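Local structure of putative cytochrome P450 120 (Synechocystis sp., 2VE3) at residues 12-17 / 44-49; 412-417 / 436-441; 419-424 / 431-436. The protein binds heme and retinoic acid and probably acts as a monooxygenase of the cytochrome P450 family. All blocks are in the same frame, centred on the assembly; numbering follows the deposited sequence.

Contact 1: 12-17 / 44-49; sequences PIPPGD and GPIFKT
P14 and K48 carry the tightly packed part of this contact. The P14 ring lies against I46, its CG 3.9 Å from I46 CG2, and P15 brings CD to 3.5 Å from the carbonyl O of I46; F334 covers both prolines. Next along, K48 N binds P15 O at 3.0 Å in a fairly straight bond (162°). G16 CA approaches K48 O to 3.3 Å in a CA-H...O contact that only a glycine allows, because a CB at this position would run into K48 O. The K48 side chain folds back over the loop. Its CG sits between the backbone N and the carbonyl carbon (chi1 77°), CE passes P14 O, and a bend at chi4 (71°) brings NZ 2.8 Å from G16 O, above the carbonyl plane. F18 adds a cation-pi contact to the same lysine. The outer side is looser. Exposed I13 approaches the end of K48 chiefly with CD1, 3.8 Å from CE. D17 turns its CB away, and its backbone N makes a weak 3.1 Å bond to water 1. The arrangement lays a proline-rich N-terminal segment on strand 47-51, an edge strand of the five-stranded mixed sheet of the cytochrome P450 fold.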
loop_
_atom_site.group_PDB
_atom_site.type_symbol
_atom_site.label_atom_id
_atom_site.label_comp_id
_atom_site.label_asym_id
_atom_site.label_seq_id
_atom_site.Cartn_x
_atom_site.Cartn_y
_atom_site.Cartn_z
ATOM N N PRO A 12 -32.102 7.208 -11.716
ATOM C CA PRO A 12 -31.360 8.444 -11.439
ATOM C C PRO A 12 -29.859 8.198 -11.225
ATOM O O PRO A 12 -29.458 7.071 -10.932
ATOM C CB PRO A 12 -31.981 8.920 -10.132
ATOM C CG PRO A 12 -32.340 7.635 -9.431
ATOM C CD PRO A 12 -32.832 6.733 -10.525
ATOM N N ILE A 13 -29.049 9.246 -11.368
ATOM C CA ILE A 13 -27.633 9.208 -10.964
ATOM C C ILE A 13 -27.499 9.617 -9.482
ATOM O O ILE A 13 -28.344 10.361 -8.975
ATOM C CB ILE A 13 -26.702 10.093 -11.879
ATOM C CG1 ILE A 13 -27.082 11.574 -11.802
ATOM C CG2 ILE A 13 -26.693 9.575 -13.325
ATOM C CD1 ILE A 13 -26.133 12.511 -12.554
ATOM N N PRO A 14 -26.441 9.125 -8.782
ATOM C CA PRO A 14 -26.268 9.390 -7.355
ATOM C C PRO A 14 -26.293 10.866 -6.977
ATOM O O PRO A 14 -26.021 11.719 -7.826
ATOM C CB PRO A 14 -24.895 8.789 -7.064
ATOM C CG PRO A 14 -24.776 7.690 -8.042
ATOM C CD PRO A 14 -25.356 8.266 -9.291
ATOM N N PRO A 15 -26.633 11.172 -5.708
ATOM C CA PRO A 15 -26.548 12.560 -5.247
ATOM C C PRO A 15 -25.094 12.977 -5.044
ATOM O O PRO A 15 -24.249 12.126 -4.797
ATOM C CB PRO A 15 -27.285 12.532 -3.904
ATOM C CG PRO A 15 -27.144 11.103 -3.419
ATOM C CD PRO A 15 -27.123 10.253 -4.660
ATOM N N GLY A 16 -24.811 14.270 -5.140
ATOM C CA GLY A 16 -23.445 14.758 -4.997
ATOM C C GLY A 16 -23.154 15.989 -5.840
ATOM O O GLY A 16 -23.764 16.174 -6.896
ATOM N N ASP A 17 -22.223 16.818 -5.366
ATOM C CA ASP A 17 -21.799 18.050 -6.058
ATOM C C ASP A 17 -20.603 17.841 -7.000
ATOM O O ASP A 17 -19.580 17.277 -6.604
ATOM C CB ASP A 17 -21.445 19.131 -5.038
ATOM C CG ASP A 17 -22.610 19.500 -4.147
ATOM O OD1 ASP A 17 -23.771 19.408 -4.609
ATOM O OD2 ASP A 17 -22.358 19.894 -2.986
ATOM N N GLY A 44 -25.276 10.365 1.382
ATOM C CA GLY A 44 -25.691 8.963 1.515
ATOM C C GLY A 44 -24.578 8.002 1.136
ATOM O O GLY A 44 -23.491 8.445 0.740
ATOM N N PRO A 45 -24.835 6.683 1.259
ATOM C CA PRO A 45 -23.821 5.642 1.023
ATOM C C PRO A 45 -23.215 5.611 -0.391
ATOM O O PRO A 45 -22.086 5.163 -0.551
ATOM C CB PRO A 45 -24.570 4.333 1.337
ATOM C CG PRO A 45 -25.996 4.666 1.210
ATOM C CD PRO A 45 -26.127 6.091 1.655
ATOM N N ILE A 46 -23.963 6.072 -1.391
ATOM C CA ILE A 46 -23.478 6.168 -2.771
ATOM C C ILE A 46 -23.526 7.636 -3.218
ATOM O O ILE A 46 -24.604 8.261 -3.264
ATOM C CB ILE A 46 -24.280 5.260 -3.721
ATOM C CG1 ILE A 46 -24.241 3.804 -3.222
ATOM C CG2 ILE A 46 -23.730 5.332 -5.152
ATOM C CD1 ILE A 46 -25.257 2.903 -3.864
ATOM N N PHE A 47 -22.357 8.200 -3.510
ATOM C CA PHE A 47 -22.303 9.603 -3.900
ATOM C C PHE A 47 -21.456 9.866 -5.149
ATOM O O PHE A 47 -20.604 9.049 -5.504
ATOM C CB PHE A 47 -21.930 10.522 -2.709
ATOM C CG PHE A 47 -20.466 10.477 -2.294
ATOM C CD1 PHE A 47 -19.499 11.223 -2.986
ATOM C CD2 PHE A 47 -20.060 9.720 -1.186
ATOM C CE1 PHE A 47 -18.158 11.197 -2.603
ATOM C CE2 PHE A 47 -18.713 9.684 -0.788
ATOM C CZ PHE A 47 -17.761 10.426 -1.493
ATOM N N LYS A 48 -21.725 10.988 -5.819
ATOM C CA LYS A 48 -20.930 11.421 -6.963
ATOM C C LYS A 48 -20.145 12.717 -6.698
ATOM O O LYS A 48 -20.527 13.573 -5.879
ATOM C CB LYS A 48 -21.790 11.548 -8.230
ATOM C CG LYS A 48 -22.661 12.797 -8.270
ATOM C CD LYS A 48 -23.536 12.825 -9.506
ATOM C CE LYS A 48 -24.606 13.892 -9.373
ATOM N NZ LYS A 48 -23.979 15.226 -9.469
ATOM N N THR A 49 -19.028 12.844 -7.399
ATOM C CA THR A 49 -18.207 14.030 -7.327
ATOM C C THR A 49 -17.510 14.181 -8.672
ATOM O O THR A 49 -17.792 13.437 -9.612
ATOM C CB THR A 49 -17.198 13.935 -6.149
ATOM O OG1 THR A 49 -16.392 15.117 -6.092
ATOM C CG2 THR A 49 -16.309 12.717 -6.281
HETATM O O HOH W 1 -20.052 15.165 -3.917
#

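Contact 2: 412-417 / 436-441; sequences FDWTLL and LRVKLH
L440 forks between F412 and W414 at the apolar centre of this strand pair. Its CG is anti to the carbonyl carbon (chi1 -54°), and the two methyls beyond it part: CD1 stands 3.9 Å above the centre of the F412 ring, 10° off its normal, a CH-pi contact over the face, while CD2 presses on W414 CB at 3.4 Å. The W414 indole leads away from the partner strand, and its NE1 is satisfied by C267 O of helix 241-272. Further along the same face L416 CD2 touches two side chains, V438 CG1 at 3.7 Å and L436 CD2 at 3.6 Å. W143 packs on L436, V438 and L440 from helix 143-159. Between the two faces runs an antiparallel backbone ladder. D413 with H441 and T415 with K439 are hydrogen-bonded pairs, W414 with L440 and L416 with V438 non-hydrogen-bonded ones, and L417 N bonds to R437 O just past the end of strand 412-416. The other face carries D413, T415, K439 and H441. Past the strand end, L417 CD2 crosses the aliphatic part of K439 at about a right angle, with CD 4.0 Å away, and D413 CB lies at the edge of the H441 ring, 3.5 Å from ND1. The chemistry thus implies a two-faced sheet: one face sealed by apolar groups against helices, the other carrying polar and ionisable side chains, D413 among them tied through OD1 to R281 and R277 by salt bridges, while R437 at the strand end pairs with E140.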
loop_
_atom_site.group_PDB
_atom_site.type_symbol
_atom_site.label_atom_id
_atom_site.label_comp_id
_atom_site.label_asym_id
_atom_site.label_seq_id
_atom_site.Cartn_x
_atom_site.Cartn_y
_atom_site.Cartn_z
ATOM N N PHE A 412 11.998 -4.863 22.414
ATOM C CA PHE A 412 11.594 -3.600 23.042
ATOM C C PHE A 412 10.134 -3.507 23.466
ATOM O O PHE A 412 9.243 -4.070 22.825
ATOM C CB PHE A 412 11.858 -2.412 22.110
ATOM C CG PHE A 412 13.303 -2.217 21.733
ATOM C CD1 PHE A 412 14.146 -1.451 22.528
ATOM C CD2 PHE A 412 13.809 -2.769 20.545
ATOM C CE1 PHE A 412 15.492 -1.249 22.156
ATOM C CE2 PHE A 412 15.142 -2.576 20.169
ATOM C CZ PHE A 412 15.986 -1.817 20.974
ATOM N N ASP A 413 9.913 -2.775 24.557
ATOM C CA ASP A 413 8.660 -2.081 24.775
ATOM C C ASP A 413 8.859 -0.663 24.275
ATOM O O ASP A 413 9.999 -0.213 24.098
ATOM C CB ASP A 413 8.292 -2.040 26.255
ATOM C CG ASP A 413 7.691 -3.339 26.736
ATOM O OD1 ASP A 413 7.058 -4.046 25.921
ATOM O OD2 ASP A 413 7.848 -3.646 27.935
ATOM N N TRP A 414 7.759 0.041 24.047
ATOM C CA TRP A 414 7.842 1.447 23.680
ATOM C C TRP A 414 6.677 2.283 24.183
ATOM O O TRP A 414 5.566 1.778 24.449
ATOM C CB TRP A 414 8.074 1.619 22.169
ATOM C CG TRP A 414 6.944 1.171 21.273
ATOM C CD1 TRP A 414 6.028 1.977 20.651
ATOM C CD2 TRP A 414 6.625 -0.174 20.878
ATOM N NE1 TRP A 414 5.171 1.227 19.901
ATOM C CE2 TRP A 414 5.501 -0.100 20.031
ATOM C CE3 TRP A 414 7.181 -1.433 21.160
ATOM C CZ2 TRP A 414 4.918 -1.238 19.454
ATOM C CZ3 TRP A 414 6.602 -2.564 20.588
ATOM C CH2 TRP A 414 5.482 -2.457 19.746
ATOM N N THR A 415 6.958 3.570 24.320
ATOM C CA THR A 415 6.006 4.534 24.813
ATOM C C THR A 415 5.828 5.633 23.792
ATOM O O THR A 415 6.805 6.221 23.319
ATOM C CB THR A 415 6.496 5.165 26.144
ATOM O OG1 THR A 415 6.961 4.134 27.017
ATOM C CG2 THR A 415 5.393 5.934 26.838
ATOM N N LEU A 416 4.567 5.906 23.477
ATOM C CA LEU A 416 4.181 7.046 22.663
ATOM C C LEU A 416 4.151 8.302 23.530
ATOM O O LEU A 416 3.271 8.456 24.371
ATOM C CB LEU A 416 2.800 6.815 22.032
ATOM C CG LEU A 416 2.522 5.531 21.219
ATOM C CD1 LEU A 416 1.110 5.560 20.691
ATOM C CD2 LEU A 416 3.475 5.362 20.058
ATOM N N LEU A 417 5.099 9.204 23.304
ATOM C CA LEU A 417 5.256 10.395 24.145
ATOM C C LEU A 417 3.981 11.216 24.298
ATOM O O LEU A 417 3.205 11.363 23.341
ATOM C CB LEU A 417 6.431 11.264 23.667
ATOM C CG LEU A 417 7.792 10.555 23.679
ATOM C CD1 LEU A 417 8.913 11.542 23.435
ATOM C CD2 LEU A 417 8.015 9.797 24.992
ATOM N N LEU A 436 5.067 10.372 15.050
ATOM C CA LEU A 436 5.198 9.238 15.973
ATOM C C LEU A 436 6.418 9.327 16.873
ATOM O O LEU A 436 7.427 8.640 16.657
ATOM C CB LEU A 436 5.201 7.911 15.213
ATOM C CG LEU A 436 4.163 6.818 15.487
ATOM C CD1 LEU A 436 4.809 5.459 15.272
ATOM C CD2 LEU A 436 3.446 6.910 16.839
ATOM N N ARG A 437 6.318 10.163 17.902
ATOM C CA ARG A 437 7.414 10.351 18.839
ATOM C C ARG A 437 7.335 9.271 19.901
ATOM O O ARG A 437 6.309 9.120 20.562
ATOM C CB ARG A 437 7.345 11.738 19.476
ATOM C CG ARG A 437 7.371 12.866 18.460
ATOM C CD ARG A 437 7.322 14.246 19.118
ATOM N NE ARG A 437 7.644 15.275 18.128
ATOM C CZ ARG A 437 8.884 15.589 17.752
ATOM N NH1 ARG A 437 9.924 14.969 18.298
ATOM N NH2 ARG A 437 9.086 16.527 16.829
ATOM N N VAL A 438 8.423 8.523 20.048
ATOM C CA VAL A 438 8.488 7.363 20.952
ATOM C C VAL A 438 9.787 7.331 21.757
ATOM O O VAL A 438 10.740 8.026 21.426
ATOM C CB VAL A 438 8.375 6.025 20.169
ATOM C CG1 VAL A 438 7.043 5.942 19.431
ATOM C CG2 VAL A 438 9.566 5.847 19.198
ATOM N N LYS A 439 9.795 6.553 22.833
ATOM C CA LYS A 439 11.025 6.085 23.457
ATOM C C LYS A 439 10.915 4.578 23.454
ATOM O O LYS A 439 9.865 4.043 23.822
ATOM C CB LYS A 439 11.149 6.587 24.900
ATOM C CG LYS A 439 11.937 7.886 25.036
ATOM C CD LYS A 439 11.594 8.619 26.322
ATOM C CE LYS A 439 12.011 10.087 26.241
ATOM N NZ LYS A 439 11.398 10.855 27.355
ATOM N N LEU A 440 11.971 3.896 23.017
ATOM C CA LEU A 440 12.028 2.443 23.131
ATOM C C LEU A 440 12.720 2.058 24.440
ATOM O O LEU A 440 13.719 2.667 24.829
ATOM C CB LEU A 440 12.748 1.806 21.932
ATOM C CG LEU A 440 12.338 2.087 20.471
ATOM C CD1 LEU A 440 12.957 1.038 19.542
ATOM C CD2 LEU A 440 10.840 2.154 20.242
ATOM N N HIS A 441 12.183 1.058 25.126
ATOM C CA HIS A 441 12.840 0.529 26.314
ATOM C C HIS A 441 13.277 -0.892 26.015
ATOM O O HIS A 441 12.445 -1.746 25.697
ATOM C CB HIS A 441 11.909 0.540 27.531
ATOM C CG HIS A 441 10.778 1.514 27.434
ATOM N ND1 HIS A 441 9.460 1.112 27.381
ATOM C CD2 HIS A 441 10.761 2.869 27.391
ATOM C CE1 HIS A 441 8.681 2.175 27.296
ATOM N NE2 HIS A 441 9.445 3.254 27.297
#

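Contact 3: 419-424 / 431-436; sequences GQNLEL and RPKDNL
N421 and D434 grip each other at the base of a beta hairpin, where the type I turn P432 to N435 leaves strand 430-432 and an Asx turn at N421 leads toward strand 424-426. The D434 side chain can be followed outward. CB sits 3.4 Å from N421 O. CG, anti to the carbonyl carbon (chi1 -76°), faces the N421 backbone N. OD1 only skirts N421 CB, whereas OD2 accepts from N421 N at 2.7 Å; that bond is nearly straight (170°), though its donor stands above the carboxylate plane. D434 N answers with a bond to N421 O, so the aspartate holds both backbone polar atoms of N421. An alanine at D434 would probably leave N421 N without its carboxylate partner and this end of the loop freer to shift, with the D434 N bond to N421 O still in place. The N421 amide is used twice: OD1 closes the Asx turn by accepting from E423 N at 3.1 Å, and ND2 crosses the aliphatic K433 chain at a slant, 3.4 Å from CD. K433 N bonds to E423 O at 2.7 Å, after which L424 and P432 form a non-hydrogen-bonded antiparallel pair, the L424 CA approaching R431 O. L422 CD2 and L436 CD2 meet loosely, on the side covered by L268 and C267 of helix 241-272. In cytochromes P450 a hairpin in this position commonly points its turn toward the substrate pocket. Q420 gives NE2 to R437 O and L417 O, while its OE1 accepts a hydrogen bond from water 2 at 2.7 Å; the same water donates to N421 O and accepts from L436 N, at 2.9 Å.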
loop_
_atom_site.group_PDB
_atom_site.type_symbol
_atom_site.label_atom_id
_atom_site.label_comp_id
_atom_site.label_asym_id
_atom_site.label_seq_id
_atom_site.Cartn_x
_atom_site.Cartn_y
_atom_site.Cartn_z
ATOM N N GLY A 419 1.422 14.405 24.817
ATOM C CA GLY A 419 1.307 15.645 24.071
ATOM C C GLY A 419 1.981 15.575 22.712
ATOM O O GLY A 419 2.980 16.255 22.486
ATOM N N GLN A 420 1.473 14.713 21.836
ATOM C CA GLN A 420 1.729 14.812 20.391
ATOM C C GLN A 420 0.407 14.647 19.667
ATOM O O GLN A 420 -0.572 14.195 20.253
ATOM C CB GLN A 420 2.744 13.778 19.917
ATOM C CG GLN A 420 2.355 12.321 20.183
ATOM C CD GLN A 420 3.409 11.372 19.686
ATOM O OE1 GLN A 420 3.655 11.273 18.474
ATOM N NE2 GLN A 420 4.053 10.668 20.610
ATOM N N ASN A 421 0.365 15.057 18.409
ATOM C CA ASN A 421 -0.783 14.792 17.552
ATOM C C ASN A 421 -0.641 13.424 16.864
ATOM O O ASN A 421 0.249 13.236 16.034
ATOM C CB ASN A 421 -0.924 15.909 16.505
ATOM C CG ASN A 421 -2.296 15.983 15.935
ATOM O OD1 ASN A 421 -3.118 15.115 16.179
ATOM N ND2 ASN A 421 -2.567 17.024 15.179
ATOM N N LEU A 422 -1.498 12.474 17.242
ATOM C CA LEU A 422 -1.504 11.118 16.675
ATOM C C LEU A 422 -2.534 11.038 15.555
ATOM O O LEU A 422 -2.773 9.977 14.978
ATOM C CB LEU A 422 -1.825 10.079 17.751
ATOM C CG LEU A 422 -0.842 9.892 18.909
ATOM C CD1 LEU A 422 -1.426 9.003 20.029
ATOM C CD2 LEU A 422 0.492 9.330 18.408
ATOM N N GLU A 423 -3.139 12.179 15.251
ATOM C CA GLU A 423 -4.138 12.285 14.192
ATOM C C GLU A 423 -3.538 11.925 12.834
ATOM O O GLU A 423 -2.388 12.264 12.540
ATOM C CB GLU A 423 -4.693 13.704 14.154
ATOM C CG GLU A 423 -6.125 13.806 13.673
ATOM C CD GLU A 423 -7.127 13.413 14.744
ATOM O OE1 GLU A 423 -6.682 12.965 15.830
ATOM O OE2 GLU A 423 -8.352 13.552 14.497
ATOM N N LEU A 424 -4.331 11.258 12.002
ATOM C CA LEU A 424 -3.820 10.643 10.784
ATOM C C LEU A 424 -4.060 11.503 9.547
ATOM O O LEU A 424 -5.195 11.902 9.257
ATOM C CB LEU A 424 -4.420 9.238 10.594
ATOM C CG LEU A 424 -4.119 8.137 11.624
ATOM C CD1 LEU A 424 -5.007 6.909 11.368
ATOM C CD2 LEU A 424 -2.646 7.752 11.649
ATOM N N ARG A 431 -0.522 8.552 7.990
ATOM C CA ARG A 431 0.631 8.785 8.880
ATOM C C ARG A 431 0.163 9.653 10.045
ATOM O O ARG A 431 -0.724 10.479 9.863
ATOM C CB ARG A 431 1.802 9.455 8.133
ATOM C CG ARG A 431 1.470 10.797 7.470
ATOM C CD ARG A 431 2.544 11.311 6.488
ATOM N NE ARG A 431 1.996 12.455 5.730
ATOM C CZ ARG A 431 2.228 13.738 6.030
ATOM N NH1 ARG A 431 3.043 14.042 7.044
ATOM N NH2 ARG A 431 1.665 14.716 5.313
ATOM N N PRO A 432 0.736 9.460 11.254
ATOM C CA PRO A 432 0.413 10.363 12.366
ATOM C C PRO A 432 0.999 11.773 12.131
ATOM O O PRO A 432 2.155 11.894 11.717
ATOM C CB PRO A 432 1.075 9.686 13.571
ATOM C CG PRO A 432 2.194 8.905 12.986
ATOM C CD PRO A 432 1.702 8.420 11.650
ATOM N N LYS A 433 0.203 12.810 12.372
ATOM C CA LYS A 433 0.624 14.195 12.086
ATOM C C LYS A 433 1.982 14.589 12.696
ATOM O O LYS A 433 2.831 15.157 11.996
ATOM C CB LYS A 433 -0.466 15.211 12.445
ATOM C CG LYS A 433 -0.370 16.532 11.646
ATOM C CD LYS A 433 -1.504 17.489 11.957
ATOM C CE LYS A 433 -2.884 16.845 11.701
ATOM N NZ LYS A 433 -4.027 17.740 12.077
ATOM N N ASP A 434 2.198 14.250 13.969
ATOM C CA ASP A 434 3.462 14.548 14.652
ATOM C C ASP A 434 4.551 13.492 14.534
ATOM O O ASP A 434 5.444 13.431 15.380
ATOM C CB ASP A 434 3.238 14.912 16.132
ATOM C CG ASP A 434 2.701 16.327 16.308
ATOM O OD1 ASP A 434 2.610 17.064 15.303
ATOM O OD2 ASP A 434 2.348 16.698 17.446
ATOM N N ASN A 435 4.480 12.680 13.477
ATOM C CA ASN A 435 5.542 11.731 13.085
ATOM C C ASN A 435 5.955 10.661 14.102
ATOM O O ASN A 435 7.059 10.123 14.022
ATOM C CB ASN A 435 6.787 12.456 12.576
ATOM C CG ASN A 435 6.494 13.389 11.418
ATOM O OD1 ASN A 435 6.159 12.952 10.318
ATOM N ND2 ASN A 435 6.626 14.687 11.662
ATOM N N LEU A 436 5.067 10.372 15.050
ATOM C CA LEU A 436 5.198 9.238 15.973
ATOM C C LEU A 436 6.418 9.327 16.873
ATOM O O LEU A 436 7.427 8.640 16.657
ATOM C CB LEU A 436 5.201 7.911 15.213
ATOM C CG LEU A 436 4.163 6.818 15.487
ATOM C CD1 LEU A 436 4.809 5.459 15.272
ATOM C CD2 LEU A 436 3.446 6.910 16.839
HETATM O O HOH W 2 2.671 11.675 16.005
#

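From the N terminus, contact 1 comes first: it closes a loop of 26 residues, more than half of them helical, and fixes the start of the chain to the edge of the five-stranded sheet. It is complete before the others open, and its centre lies about 43 Å from that of contact 2 and about 32 Å from that of contact 3. Contact 2 closes an 18-residue loop that holds the hairpin 424-426/430-432, and contact 3 sits within this loop without crossing. The two share L436 and touch through Q420, so the C-terminal three-stranded sheet and the hairpin are joined beside helix 241-272.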